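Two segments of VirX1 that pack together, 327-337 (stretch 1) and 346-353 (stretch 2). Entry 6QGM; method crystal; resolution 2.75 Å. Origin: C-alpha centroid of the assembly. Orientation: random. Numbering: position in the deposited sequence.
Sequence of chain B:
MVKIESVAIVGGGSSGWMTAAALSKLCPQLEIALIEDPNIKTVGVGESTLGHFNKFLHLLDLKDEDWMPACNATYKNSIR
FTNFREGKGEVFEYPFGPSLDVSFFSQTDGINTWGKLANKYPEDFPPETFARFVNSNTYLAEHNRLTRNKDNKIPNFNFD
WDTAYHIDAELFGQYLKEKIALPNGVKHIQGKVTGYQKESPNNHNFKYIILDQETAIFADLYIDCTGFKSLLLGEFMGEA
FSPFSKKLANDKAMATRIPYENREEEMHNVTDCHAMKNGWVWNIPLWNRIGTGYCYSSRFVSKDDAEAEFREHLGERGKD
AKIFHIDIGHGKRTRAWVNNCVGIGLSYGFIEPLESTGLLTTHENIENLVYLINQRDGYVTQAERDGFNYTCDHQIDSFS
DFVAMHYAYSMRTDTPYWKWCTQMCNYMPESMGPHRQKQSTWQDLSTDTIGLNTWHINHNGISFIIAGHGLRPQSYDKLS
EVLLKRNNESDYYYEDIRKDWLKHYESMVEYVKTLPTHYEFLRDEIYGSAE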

ATOM      1  N   ASP B 327     -13.588 -36.617   0.031  1.00 75.31           N
ATOM      2  CA  ASP B 327     -14.431 -35.398   0.030  1.00 79.55           C
ATOM      3  C   ASP B 327     -13.543 -34.296   0.615  1.00 76.08           C
ATOM      4  O   ASP B 327     -13.202 -34.412   1.815  1.00 67.11           O
ATOM      5  CB  ASP B 327     -15.719 -35.699   0.799  1.00 79.81           C
ATOM      6  CG  ASP B 327     -15.530 -36.759   1.885  1.00 77.23           C
ATOM      7  OD1 ASP B 327     -14.381 -36.895   2.402  1.00 73.45           O
ATOM      8  OD2 ASP B 327     -16.509 -37.431   2.206  1.00 77.29           O
ATOM      9  N   ILE B 328     -13.135 -33.337  -0.226  1.00 76.38           N
ATOM     10  CA  ILE B 328     -12.062 -32.370   0.126  1.00 79.33           C
ATOM     11  C   ILE B 328     -12.748 -31.082   0.585  1.00 78.58           C
ATOM     12  O   ILE B 328     -13.571 -30.536  -0.207  1.00 80.35           O
ATOM     13  CB  ILE B 328     -11.075 -32.125  -1.033  1.00 79.47           C
ATOM     14  CG1 ILE B 328     -11.766 -31.684  -2.326  1.00 80.23           C
ATOM     15  CG2 ILE B 328     -10.209 -33.357  -1.231  1.00 78.12           C
ATOM     16  CD1 ILE B 328     -10.886 -30.826  -3.216  1.00 80.86           C
ATOM     17  N   GLY B 329     -12.417 -30.627   1.803  1.00 73.83           N
ATOM     18  CA  GLY B 329     -12.759 -29.284   2.281  1.00 72.09           C
ATOM     19  C   GLY B 329     -11.905 -28.225   1.602  1.00 68.68           C
ATOM     20  O   GLY B 329     -10.948 -27.803   2.269  1.00 72.95           O
ATOM     21  N   HIS B 330     -12.251 -27.805   0.375  1.00 64.30           N
ATOM     22  CA  HIS B 330     -11.437 -26.877  -0.455  1.00 65.90           C
ATOM     23  C   HIS B 330     -11.734 -25.425  -0.048  1.00 66.18           C
ATOM     24  O   HIS B 330     -12.604 -24.770  -0.668  1.00 68.53           O
ATOM     25  CB  HIS B 330     -11.661 -27.120  -1.954  1.00 64.40           C
ATOM     26  CG  HIS B 330     -10.500 -26.712  -2.801  1.00 62.31           C
ATOM     27  ND1 HIS B 330     -10.399 -27.061  -4.117  1.00 59.88           N
ATOM     28  CD2 HIS B 330      -9.380 -26.022  -2.512  1.00 62.36           C
ATOM     29  CE1 HIS B 330      -9.281 -26.581  -4.618  1.00 60.95           C
ATOM     30  NE2 HIS B 330      -8.637 -25.943  -3.653  1.00 61.08           N
ATOM     31  N   GLY B 331     -11.018 -24.954   0.971  1.00 62.63           N
ATOM     32  CA  GLY B 331     -11.310 -23.683   1.649  1.00 63.99           C
ATOM     33  C   GLY B 331     -10.583 -23.599   2.970  1.00 62.94           C
ATOM     34  O   GLY B 331      -9.561 -24.288   3.141  1.00 66.38           O
ATOM     35  N   LYS B 332     -11.108 -22.783   3.879  1.00 61.01           N
ATOM     36  CA  LYS B 332     -10.526 -22.519   5.216  1.00 61.82           C
ATOM     37  C   LYS B 332     -11.667 -22.237   6.189  1.00 58.96           C
ATOM     38  O   LYS B 332     -12.698 -21.679   5.762  1.00 58.67           O
ATOM     39  CB  LYS B 332      -9.634 -21.278   5.170  1.00 63.28           C
ATOM     40  CG  LYS B 332     -10.231 -20.162   4.324  1.00 65.04           C
ATOM     41  CD  LYS B 332      -9.722 -18.797   4.610  1.00 67.35           C
ATOM     42  CE  LYS B 332     -10.654 -17.745   4.050  1.00 66.71           C
ATOM     43  NZ  LYS B 332     -10.047 -16.392   4.129  1.00 70.71           N
ATOM     44  N   ARG B 333     -11.466 -22.587   7.454  1.00 55.76           N
ATOM     45  CA  ARG B 333     -12.274 -22.051   8.568  1.00 54.05           C
ATOM     46  C   ARG B 333     -12.027 -20.535   8.627  1.00 53.48           C
ATOM     47  O   ARG B 333     -10.935 -20.068   8.207  1.00 51.06           O
ATOM     48  CB  ARG B 333     -11.894 -22.745   9.872  1.00 54.06           C
ATOM     49  CG  ARG B 333     -12.031 -24.260   9.845  1.00 55.02           C
ATOM     50  CD  ARG B 333     -13.484 -24.681   9.802  1.00 55.70           C
ATOM     51  NE  ARG B 333     -13.666 -26.032   9.292  1.00 55.01           N
ATOM     52  CZ  ARG B 333     -14.846 -26.615   9.174  1.00 55.75           C
ATOM     53  NH1 ARG B 333     -15.939 -25.973   9.555  1.00 58.17           N
ATOM     54  NH2 ARG B 333     -14.938 -27.830   8.683  1.00 56.33           N
ATOM     55  N   THR B 334     -13.001 -19.785   9.137  1.00 52.92           N
ATOM     56  CA  THR B 334     -12.928 -18.301   9.245  1.00 51.61           C
ATOM     57  C   THR B 334     -11.860 -17.920  10.277  1.00 50.15           C
ATOM     58  O   THR B 334     -11.441 -16.762  10.281  1.00 48.36           O
ATOM     59  CB  THR B 334     -14.327 -17.731   9.532  1.00 51.37           C
ATOM     60  OG1 THR B 334     -14.828 -18.286  10.744  1.00 50.31           O
ATOM     61  CG2 THR B 334     -15.314 -18.056   8.436  1.00 51.93           C
ATOM     62  N   ARG B 335     -11.459 -18.872  11.127  1.00 49.96           N
ATOM     63  CA  ARG B 335     -10.377 -18.711  12.122  1.00 50.62           C
ATOM     64  C   ARG B 335      -9.762 -20.075  12.414  1.00 53.60           C
ATOM     65  O   ARG B 335     -10.505 -21.072  12.418  1.00 55.54           O
ATOM     66  CB  ARG B 335     -10.914 -18.140  13.431  1.00 50.92           C
ATOM     67  CG  ARG B 335     -11.228 -16.655  13.381  1.00 52.02           C
ATOM     68  CD  ARG B 335     -11.718 -16.151  14.723  1.00 52.27           C
ATOM     69  NE  ARG B 335     -12.911 -16.869  15.127  1.00 53.00           N
ATOM     70  CZ  ARG B 335     -13.474 -16.795  16.321  1.00 54.47           C
ATOM     71  NH1 ARG B 335     -12.990 -15.982  17.242  1.00 56.03           N
ATOM     72  NH2 ARG B 335     -14.550 -17.505  16.585  1.00 55.66           N
ATOM     73  N   ALA B 336      -8.457 -20.098  12.690  1.00 55.75           N
ATOM     74  CA  ALA B 336      -7.677 -21.307  13.029  1.00 56.81           C
ATOM     75  C   ALA B 336      -7.665 -21.508  14.550  1.00 58.47           C
ATOM     76  O   ALA B 336      -7.817 -22.669  15.008  1.00 60.32           O
ATOM     77  CB  ALA B 336      -6.286 -21.147  12.494  1.00 57.04           C
ATOM     78  N   TRP B 337      -7.481 -20.412  15.299  1.00 57.14           N
ATOM     79  CA  TRP B 337      -7.447 -20.399  16.781  1.00 54.99           C
ATOM     80  C   TRP B 337      -8.757 -19.816  17.304  1.00 54.59           C
ATOM     81  O   TRP B 337      -8.969 -18.606  17.139  1.00 55.20           O
ATOM     82  CB  TRP B 337      -6.240 -19.598  17.259  1.00 55.86           C
ATOM     83  CG  TRP B 337      -5.805 -19.924  18.656  1.00 55.20           C
ATOM     84  CD1 TRP B 337      -6.582 -20.343  19.698  1.00 54.96           C
ATOM     85  CD2 TRP B 337      -4.464 -19.833  19.161  1.00 54.62           C
ATOM     86  NE1 TRP B 337      -5.818 -20.521  20.817  1.00 55.42           N
ATOM     87  CE2 TRP B 337      -4.513 -20.221  20.518  1.00 54.95           C
ATOM     88  CE3 TRP B 337      -3.238 -19.475  18.597  1.00 53.95           C
ATOM     89  CZ2 TRP B 337      -3.372 -20.254  21.320  1.00 55.58           C
ATOM     90  CZ3 TRP B 337      -2.115 -19.514  19.393  1.00 54.80           C
ATOM     91  CH2 TRP B 337      -2.182 -19.878  20.739  1.00 55.16           C
ATOM     92  N   LEU B 346      -5.705 -30.139   7.814  1.00 69.93           N
ATOM     93  CA  LEU B 346      -6.937 -30.088   6.992  1.00 68.81           C
ATOM     94  C   LEU B 346      -8.136 -29.679   7.853  1.00 68.57           C
ATOM     95  O   LEU B 346      -9.117 -29.192   7.269  1.00 69.19           O
ATOM     96  CB  LEU B 346      -7.148 -31.451   6.323  1.00 70.30           C
ATOM     97  CG  LEU B 346      -6.023 -31.926   5.391  1.00 68.85           C
ATOM     98  CD1 LEU B 346      -6.597 -32.791   4.278  1.00 69.02           C
ATOM     99  CD2 LEU B 346      -5.237 -30.772   4.778  1.00 65.92           C
ATOM    100  N   SER B 347      -8.053 -29.827   9.178  1.00 66.27           N
ATOM    101  CA  SER B 347      -9.073 -29.350  10.147  1.00 63.46           C
ATOM    102  C   SER B 347      -9.261 -27.833  10.008  1.00 62.07           C
ATOM    103  O   SER B 347     -10.380 -27.352  10.273  1.00 65.00           O
ATOM    104  CB  SER B 347      -8.697 -29.718  11.555  1.00 63.48           C
ATOM    105  OG  SER B 347      -7.439 -29.171  11.883  1.00 63.91           O
ATOM    106  N   TYR B 348      -8.207 -27.105   9.619  1.00 58.75           N
ATOM    107  CA  TYR B 348      -8.260 -25.630   9.412  1.00 56.38           C
ATOM    108  C   TYR B 348      -8.538 -25.309   7.942  1.00 55.63           C
ATOM    109  O   TYR B 348      -9.535 -24.597   7.657  1.00 59.10           O
ATOM    110  CB  TYR B 348      -6.989 -24.911   9.865  1.00 54.38           C
ATOM    111  CG  TYR B 348      -6.900 -23.511   9.309  1.00 54.80           C
ATOM    112  CD1 TYR B 348      -7.801 -22.537   9.691  1.00 54.75           C
ATOM    113  CD2 TYR B 348      -5.953 -23.166   8.368  1.00 55.93           C
ATOM    114  CE1 TYR B 348      -7.764 -21.254   9.177  1.00 54.89           C
ATOM    115  CE2 TYR B 348      -5.894 -21.892   7.826  1.00 55.35           C
ATOM    116  CZ  TYR B 348      -6.800 -20.927   8.230  1.00 55.93           C
ATOM    117  OH  TYR B 348      -6.723 -19.664   7.704  1.00 53.69           O
ATOM    118  N   GLY B 349      -7.680 -25.777   7.033  1.00 53.63           N
ATOM    119  CA  GLY B 349      -7.718 -25.361   5.611  1.00 54.07           C
ATOM    120  C   GLY B 349      -7.037 -26.359   4.693  1.00 55.19           C
ATOM    121  O   GLY B 349      -6.291 -27.250   5.181  1.00 59.52           O
ATOM    122  N   PHE B 350      -7.298 -26.225   3.397  1.00 55.75           N
ATOM    123  CA  PHE B 350      -6.756 -27.105   2.340  1.00 56.94           C
ATOM    124  C   PHE B 350      -6.865 -26.367   1.001  1.00 57.69           C
ATOM    125  O   PHE B 350      -7.937 -25.818   0.699  1.00 67.59           O
ATOM    126  CB  PHE B 350      -7.498 -28.446   2.374  1.00 56.35           C
ATOM    127  CG  PHE B 350      -7.199 -29.369   1.221  1.00 56.29           C
ATOM    128  CD1 PHE B 350      -7.862 -29.238   0.013  1.00 54.48           C
ATOM    129  CD2 PHE B 350      -6.240 -30.366   1.335  1.00 55.98           C
ATOM    130  CE1 PHE B 350      -7.585 -30.095  -1.045  1.00 53.15           C
ATOM    131  CE2 PHE B 350      -5.960 -31.210   0.272  1.00 53.49           C
ATOM    132  CZ  PHE B 350      -6.639 -31.078  -0.907  1.00 51.95           C
ATOM    133  N   ILE B 351      -5.778 -26.343   0.237  1.00 54.83           N
ATOM    134  CA  ILE B 351      -5.760 -26.019  -1.218  1.00 57.72           C
ATOM    135  C   ILE B 351      -5.414 -27.310  -1.953  1.00 58.59           C
ATOM    136  O   ILE B 351      -4.536 -28.022  -1.481  1.00 61.74           O
ATOM    137  CB  ILE B 351      -4.758 -24.892  -1.533  1.00 60.20           C
ATOM    138  CG1 ILE B 351      -4.920 -23.707  -0.585  1.00 63.37           C
ATOM    139  CG2 ILE B 351      -4.848 -24.465  -2.990  1.00 60.57           C
ATOM    140  CD1 ILE B 351      -3.687 -22.852  -0.461  1.00 60.82           C
ATOM    141  N   GLU B 352      -6.107 -27.626  -3.045  1.00 62.03           N
ATOM    142  CA  GLU B 352      -5.744 -28.787  -3.894  1.00 62.59           C
ATOM    143  C   GLU B 352      -4.244 -28.680  -4.149  1.00 58.89           C
ATOM    144  O   GLU B 352      -3.737 -27.575  -4.354  1.00 57.94           O
ATOM    145  CB  GLU B 352      -6.576 -28.797  -5.172  1.00 65.64           C
ATOM    146  CG  GLU B 352      -6.373 -27.579  -6.079  1.00 67.39           C
ATOM    147  CD  GLU B 352      -7.154 -27.683  -7.371  1.00 69.43           C
ATOM    148  OE1 GLU B 352      -7.468 -28.821  -7.740  1.00 74.94           O
ATOM    149  OE2 GLU B 352      -7.522 -26.667  -7.945  1.00 73.92           O
ATOM    150  N   PRO B 353      -3.484 -29.798  -4.111  1.00 56.13           N
ATOM    151  CA  PRO B 353      -2.010 -29.734  -4.086  1.00 54.11           C
ATOM    152  C   PRO B 353      -1.332 -29.482  -5.443  1.00 50.93           C
ATOM    153  O   PRO B 353      -0.353 -30.113  -5.730  1.00 50.92           O
ATOM    154  CB  PRO B 353      -1.636 -31.109  -3.531  1.00 52.85           C
ATOM    155  CG  PRO B 353      -2.715 -32.004  -4.140  1.00 55.42           C
ATOM    156  CD  PRO B 353      -3.991 -31.176  -4.104  1.00 55.81           C
TER

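A short antiparallel pairing can join two segments with very few hydrogen bonds, provided that side chains at its ends extend the contact. The segments 327-337 and 346-353 of VirX1 illustrate the principle. Together they bury 552 Å² of surface, yet the backbone pairing at their centre involves little more than Gly331 to Arg333 on one side and Tyr348 to Phe350 on the other.

Three backbone hydrogen bonds cross between the segments. The amide of Arg333 is the best served: its N lies 2.8 Å from Tyr348 O, with an N-H...O angle of 166°, so donor and acceptor are almost in line. The next bond runs in the opposite sense, from Phe350 N to Gly331 O at 3.0 Å and 157°. The third, from Gly331 N to Phe350 O, is longer and more bent, at 3.2 Å and 138°, and the Gly331-Phe350 bridge is accordingly loose. At this loose bridge Gly331 O and Phe350 O also stand 3.3 Å apart; both are acceptors, so neither can satisfy the other, and each relies on the amide it faces.

Between these bonds, Lys332 and Gly349 form the non-hydrogen-bonded pair, with a CA-CA separation of just 4.0 Å. The amides of this pair do not bond across the interface, but the alpha carbons contribute weakly polarised C-H groups. Lys332 CA approaches Tyr348 O at 3.4 Å, and Gly349 CA approaches Gly331 O at 3.3 Å, so two carbonyls already engaged by amides each receive a supplementary CA-H...O contact. Gly349 has no side chain at this close point; an ideal CB would lie 3.4 Å from Gly331 O and be crowded by Tyr348 CD2 of its own segment, at 3.2 Å.

Side chains carry the contact beyond the strands. Tyr348, the residue most covered by the opposing segment, lays one ring face against the methyl of Ala336, with Ala336 CB 3.5 Å from Tyr348 CD1, an apolar contact that asks nothing of hydrogen bonding. Nearby, Arg333 CG packs 3.5 Å from Ser347 O, while the NH1 of that arginine finds its partner elsewhere in the structure.

Past the loose bridge, aromatic packing takes over. Phe350 turns its edge toward the face of the His330 ring, the centroids 5.9 Å apart and the planes at 73°, an arrangement that sets ring hydrogens against pi density. Ile328 CD1 adds an apolar contact at 4.0 Å from Phe350 CE1. The imidazole also reaches along the other backbone: His330 CD2 lies 3.5 Å from Phe350 O, which meets the ring at its edge, and His330 CE1 packs 3.4 Å from Glu352 CG. His330 ND1 is satisfied elsewhere in the structure, as are both carboxylate oxygens of Glu352. His330 NE2 sits 3.1 Å from Glu352 N, a polar approach whose bonding the geometry leaves open.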